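Local coordinates for enterobactin synthetase component F-related protein (Vibrio cholerae serotype O1, PDB 4OXI) that binds glycyl-adenosine-5'-phosphate and, as an adenylation enzyme, probably activates glycine with ATP in a lipopolysaccharide-modification pathway linked to antimicrobial peptide resistance, at residues L340-Q349 and F374-V383. Residues are numbered along the deposited sequence; the frame is centred on the assembly and turned at random.
Sequences LLHDLAEQWQ and FVAHSGMASV
Phe-374 lies against the first turns of helix 342-352, where Ala-345 sets its methyl over the centre of the ring, a CH-pi contact with CB 3.6 Å from the ring centroid. So small a side chain lets the ring come close to the helix backbone. The rim of the same ring is met by Gln-349, whose OE1 lies 3.3 Å from Phe-374 CD2, the amide tilted 50° from the ring plane; Glu-346, bent at chi2, brings OE1 to this rim and beside the Ala-376 methyl. Phe-374 CE1 in turn lies over one face of the His-342 imidazole, toward its rim and 3.4 Å from ND1, the planes inclined at 55°. With CG anti to the backbone N (chi1 -176°), the His-342 ring reaches into the bend of the loop, beside the carbonyl oxygens of Val-375, Ala-376 and Met-380. A water in the imidazole plane joins His-342 ND1 (2.8 Å from it) to Ser-378 OG and Ser-382 O; histidine thus offers a flat face to Phe-374 and a ring nitrogen to the water. Ser-378 OG also accepts from Met-380 N, an ST turn that shapes this bend.

Where the loop runs on to Val-383, two backbone bonds hold it to the start of the helix. Val-383 N donates almost straight to Leu-340 O (3.0 Å), and His-342 N donates to Ala-381 O (3.1 Å). They flank the single beta bridge of Leu-341, the N-cap residue, with Ser-382. Beside them the branched apolar chains of Leu-340 and Val-383 run side by side, Leu-340 CG to Val-383 CG2 3.8 Å, both buried, with the Leu-340 side chain about 6 Å from the bound glycyl-adenosine-5'-phosphate.

Further out, Gln-349 NE2 bonds to Gln-354 O and, through another water, to Phe-374 O. The contact packs the loop between strands 370-373 and 387-388 onto helix 342-352, next to strand 356-360, whose Val-356 touches Phe-374 and Gln-349 and whose Asn-358 meets Leu-340 and Val-383; helix 311-318 packs against Leu-344.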
ATOM      1  N   LEU A 340       5.657  16.028  -0.343  1.00 31.76           N
ATOM      2  CA  LEU A 340       4.792  16.787  -1.243  1.00 33.37           C
ATOM      3  C   LEU A 340       5.361  18.192  -1.363  1.00 34.65           C
ATOM      4  O   LEU A 340       5.465  18.912  -0.368  1.00 35.68           O
ATOM      5  CB  LEU A 340       3.363  16.835  -0.696  1.00 27.38           C
ATOM      6  CG  LEU A 340       2.319  17.582  -1.521  1.00 30.74           C
ATOM      7  CD1 LEU A 340       2.230  16.987  -2.917  1.00 32.35           C
ATOM      8  CD2 LEU A 340       0.961  17.533  -0.841  1.00 28.36           C
ATOM      9  N   LEU A 341       5.766  18.581  -2.563  1.00 37.30           N
ATOM     10  CA  LEU A 341       6.317  19.920  -2.735  1.00 39.23           C
ATOM     11  C   LEU A 341       5.218  20.953  -2.928  1.00 36.39           C
ATOM     12  O   LEU A 341       4.201  20.674  -3.569  1.00 37.27           O
ATOM     13  CB  LEU A 341       7.308  19.956  -3.890  1.00 40.21           C
ATOM     14  CG  LEU A 341       8.675  19.505  -3.389  1.00 44.62           C
ATOM     15  CD1 LEU A 341       9.702  19.562  -4.474  1.00 47.37           C
ATOM     16  CD2 LEU A 341       9.091  20.402  -2.250  1.00 47.47           C
ATOM     17  N   HIS A 342       5.421  22.134  -2.349  1.00 36.99           N
ATOM     18  CA  HIS A 342       4.415  23.180  -2.374  1.00 37.14           C
ATOM     19  C   HIS A 342       3.985  23.482  -3.799  1.00 38.40           C
ATOM     20  O   HIS A 342       2.781  23.553  -4.087  1.00 38.83           O
ATOM     21  CB  HIS A 342       4.924  24.459  -1.712  1.00 40.38           C
ATOM     22  CG  HIS A 342       3.886  25.532  -1.632  1.00 39.17           C
ATOM     23  ND1 HIS A 342       3.077  25.700  -0.528  1.00 41.58           N
ATOM     24  CD2 HIS A 342       3.488  26.458  -2.537  1.00 34.76           C
ATOM     25  CE1 HIS A 342       2.239  26.697  -0.748  1.00 42.67           C
ATOM     26  NE2 HIS A 342       2.468  27.174  -1.959  1.00 42.19           N
ATOM     27  N   ASP A 343       4.971  23.636  -4.683  1.00 36.73           N
ATOM     28  CA  ASP A 343       4.720  23.972  -6.084  1.00 40.90           C
ATOM     29  C   ASP A 343       3.940  22.887  -6.829  1.00 38.77           C
ATOM     30  O   ASP A 343       3.134  23.190  -7.723  1.00 41.12           O
ATOM     31  CB  ASP A 343       6.034  24.300  -6.811  1.00 41.95           C
ATOM     32  CG  ASP A 343       6.679  25.595  -6.303  1.00 56.24           C
ATOM     33  OD1 ASP A 343       5.945  26.471  -5.781  1.00 50.21           O
ATOM     34  OD2 ASP A 343       7.922  25.734  -6.423  1.00 61.08           O
ATOM     35  N   LEU A 344       4.175  21.626  -6.476  1.00 34.83           N
ATOM     36  CA  LEU A 344       3.386  20.540  -7.052  1.00 33.90           C
ATOM     37  C   LEU A 344       1.953  20.586  -6.543  1.00 33.31           C
ATOM     38  O   LEU A 344       1.002  20.481  -7.317  1.00 33.20           O
ATOM     39  CB  LEU A 344       3.996  19.184  -6.715  1.00 35.55           C
ATOM     40  CG  LEU A 344       5.225  18.757  -7.504  1.00 35.69           C
ATOM     41  CD1 LEU A 344       5.502  17.290  -7.215  1.00 36.29           C
ATOM     42  CD2 LEU A 344       5.026  19.005  -9.001  1.00 34.56           C
ATOM     43  N   ALA A 345       1.792  20.740  -5.233  1.00 30.13           N
ATOM     44  CA  ALA A 345       0.454  20.741  -4.679  1.00 29.12           C
ATOM     45  C   ALA A 345      -0.317  21.930  -5.245  1.00 35.45           C
ATOM     46  O   ALA A 345      -1.522  21.828  -5.501  1.00 33.31           O
ATOM     47  CB  ALA A 345       0.492  20.786  -3.167  1.00 28.44           C
ATOM     48  N   GLU A 346       0.379  23.048  -5.458  1.00 35.34           N
ATOM     49  CA  GLU A 346      -0.267  24.243  -6.011  1.00 35.19           C
ATOM     50  C   GLU A 346      -0.786  24.003  -7.425  1.00 33.61           C
ATOM     51  O   GLU A 346      -1.927  24.350  -7.738  1.00 33.50           O
ATOM     52  CB  GLU A 346       0.668  25.459  -5.983  1.00 34.72           C
ATOM     53  CG  GLU A 346       0.158  26.670  -6.780  1.00 39.98           C
ATOM     54  CD  GLU A 346      -1.135  27.282  -6.228  1.00 45.38           C
ATOM     55  OE1 GLU A 346      -1.512  26.990  -5.068  1.00 47.97           O
ATOM     56  OE2 GLU A 346      -1.779  28.064  -6.964  1.00 49.00           O
ATOM     57  N   GLN A 347       0.035  23.384  -8.268  1.00 31.43           N
ATOM     58  CA  GLN A 347      -0.387  23.117  -9.634  1.00 32.52           C
ATOM     59  C   GLN A 347      -1.545  22.119  -9.701  1.00 36.67           C
ATOM     60  O   GLN A 347      -2.412  22.229 -10.564  1.00 33.40           O
ATOM     61  CB  GLN A 347       0.797  22.661 -10.484  1.00 36.23           C
ATOM     62  CG  GLN A 347       1.726  23.808 -10.856  1.00 35.30           C
ATOM     63  CD  GLN A 347       3.012  23.334 -11.494  1.00 45.66           C
ATOM     64  OE1 GLN A 347       3.972  22.987 -10.798  1.00 47.55           O
ATOM     65  NE2 GLN A 347       3.045  23.316 -12.821  1.00 46.90           N
ATOM     66  N   TRP A 348      -1.577  21.154  -8.787  1.00 34.74           N
ATOM     67  CA  TRP A 348      -2.676  20.202  -8.793  1.00 30.42           C
ATOM     68  C   TRP A 348      -3.935  20.910  -8.310  1.00 30.73           C
ATOM     69  O   TRP A 348      -5.013  20.718  -8.878  1.00 29.78           O
ATOM     70  CB  TRP A 348      -2.362  18.974  -7.924  1.00 26.82           C
ATOM     71  CG  TRP A 348      -3.412  17.881  -8.010  1.00 23.91           C
ATOM     72  CD1 TRP A 348      -4.532  17.757  -7.244  1.00 24.41           C
ATOM     73  CD2 TRP A 348      -3.419  16.767  -8.913  1.00 25.90           C
ATOM     74  NE1 TRP A 348      -5.240  16.626  -7.609  1.00 25.66           N
ATOM     75  CE2 TRP A 348      -4.574  16.002  -8.633  1.00 25.07           C
ATOM     76  CE3 TRP A 348      -2.553  16.333  -9.925  1.00 28.00           C
ATOM     77  CZ2 TRP A 348      -4.889  14.834  -9.332  1.00 25.12           C
ATOM     78  CZ3 TRP A 348      -2.870  15.174 -10.627  1.00 28.13           C
ATOM     79  CH2 TRP A 348      -4.027  14.440 -10.326  1.00 28.66           C
ATOM     80  N   GLN A 349      -3.796  21.745  -7.280  1.00 29.87           N
ATOM     81  CA  GLN A 349      -4.954  22.457  -6.738  1.00 31.75           C
ATOM     82  C   GLN A 349      -5.557  23.471  -7.728  1.00 36.22           C
ATOM     83  O   GLN A 349      -6.772  23.686  -7.741  1.00 35.73           O
ATOM     84  CB  GLN A 349      -4.624  23.129  -5.396  1.00 31.57           C
ATOM     85  CG  GLN A 349      -5.828  23.855  -4.778  1.00 32.83           C
ATOM     86  CD  GLN A 349      -5.712  24.011  -3.274  1.00 34.38           C
ATOM     87  OE1 GLN A 349      -4.978  24.876  -2.778  1.00 38.81           O
ATOM     88  NE2 GLN A 349      -6.435  23.171  -2.534  1.00 31.05           N
ATOM     89  N   PHE A 374      -3.471  21.179   2.492  1.00 28.06           N
ATOM     90  CA  PHE A 374      -2.593  22.085   1.789  1.00 26.86           C
ATOM     91  C   PHE A 374      -3.155  23.509   1.861  1.00 31.65           C
ATOM     92  O   PHE A 374      -4.325  23.741   1.547  1.00 34.37           O
ATOM     93  CB  PHE A 374      -2.468  21.649   0.337  1.00 23.95           C
ATOM     94  CG  PHE A 374      -1.736  22.621  -0.523  1.00 28.46           C
ATOM     95  CD1 PHE A 374      -0.388  22.857  -0.328  1.00 32.16           C
ATOM     96  CD2 PHE A 374      -2.397  23.302  -1.539  1.00 31.81           C
ATOM     97  CE1 PHE A 374       0.300  23.761  -1.141  1.00 30.94           C
ATOM     98  CE2 PHE A 374      -1.725  24.205  -2.354  1.00 32.97           C
ATOM     99  CZ  PHE A 374      -0.374  24.431  -2.159  1.00 33.16           C
ATOM    100  N   VAL A 375      -2.307  24.440   2.291  1.00 31.89           N
ATOM    101  CA  VAL A 375      -2.640  25.860   2.372  1.00 38.00           C
ATOM    102  C   VAL A 375      -1.816  26.598   1.328  1.00 38.90           C
ATOM    103  O   VAL A 375      -0.594  26.696   1.454  1.00 41.10           O
ATOM    104  CB  VAL A 375      -2.285  26.428   3.767  1.00 41.50           C
ATOM    105  CG1 VAL A 375      -2.639  27.904   3.855  1.00 44.51           C
ATOM    106  CG2 VAL A 375      -2.981  25.632   4.884  1.00 35.58           C
ATOM    107  N   ALA A 376      -2.472  27.098   0.286  1.00 38.10           N
ATOM    108  CA  ALA A 376      -1.789  27.839  -0.777  1.00 43.67           C
ATOM    109  C   ALA A 376      -0.972  29.030  -0.256  1.00 49.83           C
ATOM    110  O   ALA A 376       0.071  29.377  -0.814  1.00 46.96           O
ATOM    111  CB  ALA A 376      -2.800  28.315  -1.808  1.00 44.23           C
ATOM    112  N   HIS A 377      -1.454  29.647   0.819  1.00 50.49           N
ATOM    113  CA  HIS A 377      -0.844  30.862   1.359  1.00 60.38           C
ATOM    114  C   HIS A 377       0.035  30.596   2.581  1.00 60.64           C
ATOM    115  O   HIS A 377      -0.086  31.286   3.598  1.00 58.65           O
ATOM    116  CB  HIS A 377      -1.938  31.867   1.741  1.00 58.65           C
ATOM    117  CG  HIS A 377      -2.873  32.194   0.619  1.00 65.20           C
ATOM    118  ND1 HIS A 377      -2.454  32.796  -0.550  1.00 69.10           N
ATOM    119  CD2 HIS A 377      -4.208  32.003   0.487  1.00 65.29           C
ATOM    120  CE1 HIS A 377      -3.490  32.962  -1.353  1.00 64.94           C
ATOM    121  NE2 HIS A 377      -4.567  32.491  -0.749  1.00 70.35           N
ATOM    122  N   SER A 378       0.912  29.599   2.488  1.00 56.88           N
ATOM    123  CA  SER A 378       1.757  29.238   3.621  1.00 58.31           C
ATOM    124  C   SER A 378       3.132  29.845   3.433  1.00 50.74           C
ATOM    125  O   SER A 378       3.860  30.061   4.399  1.00 57.42           O
ATOM    126  CB  SER A 378       1.897  27.718   3.737  1.00 53.05           C
ATOM    127  OG  SER A 378       2.821  27.232   2.772  1.00 49.61           O
ATOM    128  N   GLY A 379       3.482  30.103   2.179  1.00 49.70           N
ATOM    129  CA  GLY A 379       4.806  30.577   1.836  1.00 48.64           C
ATOM    130  C   GLY A 379       5.921  29.658   2.306  1.00 55.80           C
ATOM    131  O   GLY A 379       6.959  30.145   2.753  1.00 56.82           O
ATOM    132  N   MET A 380       5.709  28.341   2.221  1.00 50.15           N
ATOM    133  CA  MET A 380       6.748  27.354   2.547  1.00 45.51           C
ATOM    134  C   MET A 380       7.138  26.575   1.296  1.00 44.89           C
ATOM    135  O   MET A 380       6.383  26.541   0.326  1.00 43.89           O
ATOM    136  CB  MET A 380       6.261  26.368   3.619  1.00 46.49           C
ATOM    137  CG  MET A 380       5.646  27.003   4.854  1.00 52.05           C
ATOM    138  SD  MET A 380       4.918  25.786   5.984  1.00 61.30           S
ATOM    139  CE  MET A 380       6.342  24.772   6.346  1.00 45.48           C
ATOM    140  N   ALA A 381       8.301  25.928   1.313  1.00 41.99           N
ATOM    141  CA  ALA A 381       8.753  25.181   0.135  1.00 43.59           C
ATOM    142  C   ALA A 381       8.158  23.768   0.031  1.00 41.99           C
ATOM    143  O   ALA A 381       8.082  23.188  -1.061  1.00 41.18           O
ATOM    144  CB  ALA A 381      10.260  25.116   0.102  1.00 47.31           C
ATOM    145  N   SER A 382       7.757  23.207   1.167  1.00 43.61           N
ATOM    146  CA  SER A 382       7.143  21.879   1.185  1.00 43.85           C
ATOM    147  C   SER A 382       5.851  21.923   1.982  1.00 36.72           C
ATOM    148  O   SER A 382       5.636  22.833   2.788  1.00 43.63           O
ATOM    149  CB  SER A 382       8.079  20.873   1.837  1.00 43.33           C
ATOM    150  OG  SER A 382       8.322  21.265   3.178  1.00 48.14           O
ATOM    151  N   VAL A 383       4.995  20.939   1.757  1.00 32.58           N
ATOM    152  CA  VAL A 383       3.759  20.816   2.512  1.00 28.50           C
ATOM    153  C   VAL A 383       4.058  20.002   3.757  1.00 28.83           C
ATOM    154  O   VAL A 383       4.645  18.917   3.671  1.00 31.45           O
ATOM    155  CB  VAL A 383       2.677  20.130   1.671  1.00 29.24           C
ATOM    156  CG1 VAL A 383       1.372  20.022   2.443  1.00 25.67           C
ATOM    157  CG2 VAL A 383       2.472  20.881   0.361  1.00 28.56           C
TER
HETATM  158  O   HOH W   1       5.084  15.841   2.559  1.00 35.47           O
HETATM  159  O   HOH W   2       3.010  24.598   2.059  1.00 37.97           O
HETATM  160  O   HOH W   3      -6.360  22.248   0.141  1.00 30.40           O